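PDB 4FDF: cyclic pyranopterin monophosphate synthase 2 from Mycobacterium tuberculosis, which probably catalyses the conversion of (8S)-3',8-cyclo-7,8-dihydroguanosine 5'-triphosphate to cyclic pyranopterin monophosphate, a step in molybdenum cofactor biosynthesis. Local coordinates for residues K78-L83 against A124-S129. Sequence-based numbering, arbitrary orientation.
Sequences KRTSDL and ALTAVS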
loop_
_atom_site.group_PDB
_atom_site.type_symbol
_atom_site.label_atom_id
_atom_site.label_comp_id
_atom_site.label_asym_id
_atom_site.label_seq_id
_atom_site.Cartn_x
_atom_site.Cartn_y
_atom_site.Cartn_z
ATOM N N LYS B 78 3.133 6.253 -9.423
ATOM C CA LYS B 78 3.893 6.241 -8.169
ATOM C C LYS B 78 3.920 4.850 -7.532
ATOM O O LYS B 78 4.878 4.512 -6.848
ATOM C CB LYS B 78 3.310 7.263 -7.169
ATOM C CG LYS B 78 3.445 8.736 -7.619
ATOM C CD LYS B 78 2.176 9.550 -7.341
ATOM C CE LYS B 78 2.263 10.211 -5.997
ATOM N NZ LYS B 78 1.015 10.912 -5.628
ATOM N N ARG B 79 2.874 4.052 -7.764
ATOM C CA ARG B 79 2.752 2.719 -7.155
ATOM C C ARG B 79 3.390 1.616 -8.003
ATOM O O ARG B 79 3.284 0.438 -7.674
ATOM C CB ARG B 79 1.272 2.372 -6.893
ATOM C CG ARG B 79 0.469 3.412 -6.094
ATOM C CD ARG B 79 1.079 3.705 -4.710
ATOM N NE ARG B 79 1.127 2.535 -3.826
ATOM C CZ ARG B 79 0.183 2.196 -2.944
ATOM N NH1 ARG B 79 -0.922 2.931 -2.805
ATOM N NH2 ARG B 79 0.348 1.113 -2.193
ATOM N N THR B 80 4.049 1.998 -9.093
ATOM C CA THR B 80 4.659 1.028 -10.009
ATOM C C THR B 80 5.470 -0.066 -9.319
ATOM O O THR B 80 5.225 -1.252 -9.544
ATOM C CB THR B 80 5.479 1.723 -11.125
ATOM O OG1 THR B 80 4.599 2.551 -11.904
ATOM C CG2 THR B 80 6.148 0.679 -12.061
ATOM N N SER B 81 6.412 0.317 -8.460
ATOM C CA SER B 81 7.296 -0.670 -7.842
ATOM C C SER B 81 6.580 -1.588 -6.834
ATOM O O SER B 81 7.080 -2.660 -6.512
ATOM C CB SER B 81 8.550 -0.012 -7.252
ATOM O OG SER B 81 8.229 0.900 -6.229
ATOM N N ASP B 82 5.396 -1.173 -6.380
ATOM C CA ASP B 82 4.515 -2.005 -5.555
ATOM C C ASP B 82 3.819 -3.091 -6.364
ATOM O O ASP B 82 3.516 -4.153 -5.836
ATOM C CB ASP B 82 3.411 -1.159 -4.915
ATOM C CG ASP B 82 3.927 -0.195 -3.865
ATOM O OD1 ASP B 82 5.145 -0.202 -3.572
ATOM O OD2 ASP B 82 3.091 0.564 -3.321
ATOM N N LEU B 83 3.531 -2.804 -7.634
ATOM C CA LEU B 83 2.770 -3.718 -8.489
ATOM C C LEU B 83 3.641 -4.657 -9.290
ATOM O O LEU B 83 3.283 -5.823 -9.486
ATOM C CB LEU B 83 1.881 -2.933 -9.460
ATOM C CG LEU B 83 0.810 -2.059 -8.810
ATOM C CD1 LEU B 83 0.238 -1.030 -9.806
ATOM C CD2 LEU B 83 -0.299 -2.901 -8.168
ATOM N N ALA B 124 5.305 5.051 -16.794
ATOM C CA ALA B 124 4.502 5.583 -17.885
ATOM C C ALA B 124 3.465 4.563 -18.379
ATOM O O ALA B 124 2.288 4.909 -18.552
ATOM C CB ALA B 124 5.389 6.061 -19.040
ATOM N N LEU B 125 3.899 3.322 -18.597
ATOM C CA LEU B 125 2.999 2.239 -19.028
ATOM C C LEU B 125 1.932 1.889 -17.978
ATOM O O LEU B 125 0.775 1.620 -18.321
ATOM C CB LEU B 125 3.806 0.987 -19.374
ATOM C CG LEU B 125 4.670 1.041 -20.629
ATOM C CD1 LEU B 125 5.714 -0.074 -20.572
ATOM C CD2 LEU B 125 3.840 0.951 -21.908
ATOM N N THR B 126 2.330 1.899 -16.709
ATOM C CA THR B 126 1.437 1.614 -15.583
ATOM C C THR B 126 0.317 2.671 -15.465
ATOM O O THR B 126 -0.868 2.333 -15.288
ATOM C CB THR B 126 2.269 1.484 -14.278
ATOM O OG1 THR B 126 3.147 0.352 -14.394
ATOM C CG2 THR B 126 1.400 1.311 -13.060
ATOM N N ALA B 127 0.706 3.941 -15.583
ATOM C CA ALA B 127 -0.223 5.072 -15.596
ATOM C C ALA B 127 -1.232 4.957 -16.734
ATOM O O ALA B 127 -2.435 5.054 -16.521
ATOM C CB ALA B 127 0.554 6.392 -15.701
ATOM N N VAL B 128 -0.742 4.714 -17.944
ATOM C CA VAL B 128 -1.615 4.521 -19.096
ATOM C C VAL B 128 -2.554 3.361 -18.799
ATOM O O VAL B 128 -3.765 3.430 -19.005
ATOM C CB VAL B 128 -0.790 4.231 -20.375
ATOM C CG1 VAL B 128 -1.654 3.560 -21.466
ATOM C CG2 VAL B 128 -0.159 5.509 -20.907
ATOM N N SER B 129 -1.975 2.307 -18.258
ATOM C CA SER B 129 -2.703 1.102 -17.982
ATOM C C SER B 129 -3.803 1.306 -16.959
ATOM O O SER B 129 -4.959 0.922 -17.203
ATOM C CB SER B 129 -1.716 0.059 -17.511
ATOM O OG SER B 129 -2.357 -1.199 -17.437
#
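The CA atoms of Thr-80 and Thr-126 lie 6.5 Å apart, where the last turn of helix 65-83 meets the first turns of helix 121-139. At that spacing a short side chain fits, and threonine brings a methyl and a hydroxyl on one carbon. OG1 of Thr-80 sits against the branch point of Thr-126, 3.5 Å from its CB and almost as near to its CG2 and OG1, while CG2 of Thr-80 lies 3.8 Å from OG1 of Thr-126. No hydrogen bond joins the two: each hydroxyl sits beside its own backbone N (chi1 -62° and -64°) and turns back on its own helix, Thr-80 bonding to the carbonyl of Ala-77 and Thr-126 to that of Met-122. One turn on, Leu-83 adds a looser apolar touch, its CD1 4.2 Å from CG2 of Thr-126, and also packs on Leu-83 of a neighbouring subunit. Away from the contact, Arg-79 grips Asp-82 side-on with NE and NH2, both to OD2. Beyond the threonines, Ala-124 and Val-128 rest on the antiparallel sheet of this ferredoxin-like fold. Each threonine hydroxyl, once bonded within its own helix, can thus lie against carbon of the other side chain, here close to Cys-87 and Glu-123, predicted substrate-binding residues.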